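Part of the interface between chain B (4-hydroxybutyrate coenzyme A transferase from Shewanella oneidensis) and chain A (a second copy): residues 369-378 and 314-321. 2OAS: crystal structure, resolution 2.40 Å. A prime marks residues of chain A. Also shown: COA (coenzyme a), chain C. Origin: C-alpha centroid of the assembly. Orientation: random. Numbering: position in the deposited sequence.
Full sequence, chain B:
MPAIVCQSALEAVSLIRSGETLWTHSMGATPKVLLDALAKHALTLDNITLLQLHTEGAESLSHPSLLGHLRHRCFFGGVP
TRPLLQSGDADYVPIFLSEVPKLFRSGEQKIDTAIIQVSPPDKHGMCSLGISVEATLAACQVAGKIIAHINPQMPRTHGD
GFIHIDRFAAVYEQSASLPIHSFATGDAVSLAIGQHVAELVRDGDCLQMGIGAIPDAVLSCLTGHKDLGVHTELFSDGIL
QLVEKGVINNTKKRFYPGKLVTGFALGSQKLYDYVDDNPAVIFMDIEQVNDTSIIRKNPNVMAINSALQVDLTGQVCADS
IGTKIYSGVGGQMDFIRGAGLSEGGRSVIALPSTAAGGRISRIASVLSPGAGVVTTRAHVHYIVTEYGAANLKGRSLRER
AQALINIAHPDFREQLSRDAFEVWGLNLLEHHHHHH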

# COMPACT_ATOMS: atom_id res chain seq x y z
N PRO B 369 -8.43 17.07 8.70
CA PRO B 369 -7.09 17.59 8.40
C PRO B 369 -5.99 16.80 9.09
O PRO B 369 -5.93 16.73 10.32
CB PRO B 369 -7.17 19.04 8.89
CG PRO B 369 -8.60 19.38 8.66
CD PRO B 369 -9.31 18.16 9.17
N GLY B 370 -5.12 16.20 8.29
CA GLY B 370 -4.01 15.45 8.85
C GLY B 370 -4.31 14.01 9.20
O GLY B 370 -3.45 13.31 9.75
N ALA B 371 -5.51 13.55 8.89
CA ALA B 371 -5.88 12.17 9.18
C ALA B 371 -4.88 11.22 8.53
O ALA B 371 -4.47 11.39 7.38
CB ALA B 371 -7.30 11.89 8.66
N GLY B 372 -4.47 10.21 9.30
CA GLY B 372 -3.51 9.25 8.79
C GLY B 372 -4.19 8.23 7.90
O GLY B 372 -5.03 7.47 8.35
N VAL B 373 -3.84 8.23 6.62
CA VAL B 373 -4.44 7.26 5.72
C VAL B 373 -3.68 5.94 5.85
O VAL B 373 -2.48 5.90 5.59
CB VAL B 373 -4.33 7.72 4.26
CG1 VAL B 373 -4.67 6.57 3.33
CG2 VAL B 373 -5.24 8.91 4.03
N VAL B 374 -4.36 4.87 6.27
CA VAL B 374 -3.70 3.57 6.40
C VAL B 374 -3.92 2.74 5.14
O VAL B 374 -3.00 2.14 4.61
CB VAL B 374 -4.22 2.80 7.63
CG1 VAL B 374 -3.54 1.43 7.73
CG2 VAL B 374 -3.95 3.61 8.88
N THR B 375 -5.17 2.74 4.67
CA THR B 375 -5.55 2.01 3.47
C THR B 375 -6.08 3.05 2.47
O THR B 375 -6.93 3.86 2.80
CB THR B 375 -6.64 0.98 3.80
OG1 THR B 375 -6.11 0.05 4.76
CG2 THR B 375 -7.08 0.23 2.56
N THR B 376 -5.55 3.00 1.25
CA THR B 376 -5.92 3.94 0.21
C THR B 376 -7.14 3.55 -0.62
O THR B 376 -7.64 2.43 -0.52
CB THR B 376 -4.74 4.15 -0.74
OG1 THR B 376 -4.45 2.91 -1.41
CG2 THR B 376 -3.51 4.58 0.03
N ARG B 377 -7.62 4.48 -1.44
CA ARG B 377 -8.75 4.26 -2.34
C ARG B 377 -8.59 2.98 -3.14
O ARG B 377 -9.44 2.11 -3.11
CB ARG B 377 -8.83 5.36 -3.38
CG ARG B 377 -9.12 6.72 -2.89
CD ARG B 377 -8.85 7.72 -4.01
NE ARG B 377 -9.45 9.00 -3.68
CZ ARG B 377 -9.12 10.15 -4.24
NH1 ARG B 377 -8.18 10.20 -5.17
NH2 ARG B 377 -9.74 11.26 -3.85
N ALA B 378 -7.49 2.90 -3.88
CA ALA B 378 -7.22 1.75 -4.74
C ALA B 378 -7.25 0.42 -4.03
O ALA B 378 -7.51 -0.60 -4.67
CB ALA B 378 -5.88 1.95 -5.45
N1A COA C . -0.57 22.54 -5.34
C2A COA C . -1.13 23.40 -6.38
N3A COA C . -0.59 23.14 -7.73
C4A COA C . 0.43 22.11 -7.99
C5A COA C . 0.96 21.26 -6.96
C6A COA C . 0.45 21.51 -5.59
N6A COA C . 0.91 20.74 -4.50
N7A COA C . 1.90 20.39 -7.48
C8A COA C . 1.93 20.69 -8.85
N9A COA C . 1.04 21.74 -9.19
C1B COA C . 0.79 22.33 -10.49
C2B COA C . 1.99 22.92 -11.31
O2B COA C . 1.97 24.30 -11.37
C3B COA C . 1.95 22.25 -12.68
O3B COA C . 1.89 23.26 -13.74
P3B COA C . 1.85 22.90 -15.28
O7A COA C . 2.96 22.06 -15.76
O8A COA C . 0.57 22.19 -15.58
O9A COA C . 1.82 24.15 -16.03
C4B COA C . 0.80 21.32 -12.68
O4B COA C . 0.14 21.38 -11.40
C5B COA C . 1.54 19.98 -13.11
O5B COA C . 2.50 19.57 -12.12
P1A COA C . 3.92 18.75 -12.39
O1A COA C . 4.81 19.41 -13.31
O2A COA C . 4.68 18.52 -11.11
O3A COA C . 3.40 17.38 -12.97
P2A COA C . 4.33 16.20 -13.37
O4A COA C . 4.13 15.90 -14.79
O5A COA C . 5.73 16.52 -13.17
O6A COA C . 4.18 15.00 -12.54
CBP COA C . 3.01 13.49 -10.88
CCP COA C . 4.07 14.70 -11.15
CDP COA C . 1.78 14.35 -11.31
CEP COA C . 2.91 13.14 -9.34
CAP COA C . 3.21 12.17 -11.92
OAP COA C . 4.52 11.70 -11.48
C9P COA C . 2.20 11.04 -11.70
O9P COA C . 1.31 10.91 -12.52
N8P COA C . 2.38 10.20 -10.57
C7P COA C . 1.65 9.05 -10.07
C6P COA C . 2.45 7.71 -9.89
C5P COA C . 2.58 6.87 -11.09
O5P COA C . 2.45 5.64 -11.02
N4P COA C . 2.85 7.59 -12.31
C3P COA C . 3.02 7.14 -13.69
C2P COA C . 4.04 5.96 -13.92
S1P COA C . 3.32 4.58 -14.85
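Chain A (314-321) GQVCADSI

The chain A segment lies against chain B through two separate points of contact, and together the two stretches bury 194 Å². Its backbone is largely extended, with short strands at Val316′-Cys317′ and Ser320′-Ile321′ joined by a turn through Ala318′ and Asp319′; chain B turns a corner at Val374, between the two points of contact. From one contact to the other the two stretches run in broadly the same direction. The backbones stay well apart: the CA atoms of Val373 and Gln315′ are 7.7 Å from each other, and those of Arg377 and Asp319′ 11.2 Å, so side chains bridge the gap.

Gln315′ covers the most surface. Its CB points toward chain B, and with chi1 in m and chi2 in t the side chain reaches the backbone at Ala371-Val373. There the amide pairs with the main chain as a second backbone would: Val373 N donates to Gln315′ OE1 (2.9 Å), while Gln315′ NE2 donates to Ala371 O (2.8 Å). The CB of Val373 also packs 3.4 Å from Gln315′ OE1.

At the second point Arg377, its side chain extended beyond an m chi1, forms a salt bridge from NH1 to Asp319′ OD2 (3.0 Å). The carboxylate oxygen approaches the guanidinium at its edge, near the plane. The other oxygen, Asp319′ OD1, accepts a hydrogen bond from Ser320′ OG (3.1 Å), which ties the carboxylate to its own chain.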

# COMPACT_ATOMS: atom_id res chain seq x y z
N GLY A 314 4.69 12.95 6.00
CA GLY A 314 5.15 12.01 5.01
C GLY A 314 4.03 11.45 4.15
O GLY A 314 4.29 10.57 3.33
N GLN A 315 2.78 11.90 4.33
CA GLN A 315 1.71 11.38 3.48
C GLN A 315 1.87 11.99 2.10
O GLN A 315 1.94 13.20 1.95
CB GLN A 315 0.32 11.70 4.03
CG GLN A 315 0.01 11.09 5.40
CD GLN A 315 -1.48 11.11 5.73
OE1 GLN A 315 -2.24 10.27 5.25
NE2 GLN A 315 -1.90 12.08 6.54
N VAL A 316 1.95 11.14 1.09
CA VAL A 316 2.16 11.55 -0.29
C VAL A 316 0.92 11.55 -1.18
O VAL A 316 0.20 10.54 -1.27
CB VAL A 316 3.23 10.64 -0.92
CG1 VAL A 316 3.46 11.01 -2.39
CG2 VAL A 316 4.52 10.75 -0.12
N CYS A 317 0.69 12.69 -1.83
CA CYS A 317 -0.44 12.86 -2.75
C CYS A 317 0.15 13.06 -4.12
O CYS A 317 0.94 13.98 -4.32
CB CYS A 317 -1.25 14.10 -2.39
SG CYS A 317 -2.44 14.51 -3.68
N ALA A 318 -0.24 12.23 -5.07
CA ALA A 318 0.33 12.33 -6.41
C ALA A 318 -0.64 12.11 -7.57
O ALA A 318 -0.22 12.05 -8.74
CB ALA A 318 1.50 11.36 -6.53
N ASP A 319 -1.93 11.99 -7.26
CA ASP A 319 -2.94 11.77 -8.30
C ASP A 319 -3.92 12.95 -8.43
O ASP A 319 -4.75 12.98 -9.33
CB ASP A 319 -3.72 10.47 -8.03
CG ASP A 319 -4.72 10.61 -6.89
OD1 ASP A 319 -4.41 11.28 -5.89
OD2 ASP A 319 -5.82 10.03 -7.00
N SER A 320 -3.80 13.94 -7.56
CA SER A 320 -4.72 15.06 -7.62
C SER A 320 -4.29 16.27 -6.79
O SER A 320 -3.30 16.23 -6.08
CB SER A 320 -6.08 14.58 -7.11
OG SER A 320 -5.91 13.95 -5.86
N ILE A 321 -5.06 17.36 -6.92
CA ILE A 321 -4.81 18.59 -6.17
C ILE A 321 -6.12 18.90 -5.44
O ILE A 321 -7.00 19.57 -5.98
CB ILE A 321 -4.44 19.78 -7.11
CG1 ILE A 321 -3.08 19.51 -7.76
CG2 ILE A 321 -4.36 21.08 -6.32
CD1 ILE A 321 -2.73 20.50 -8.84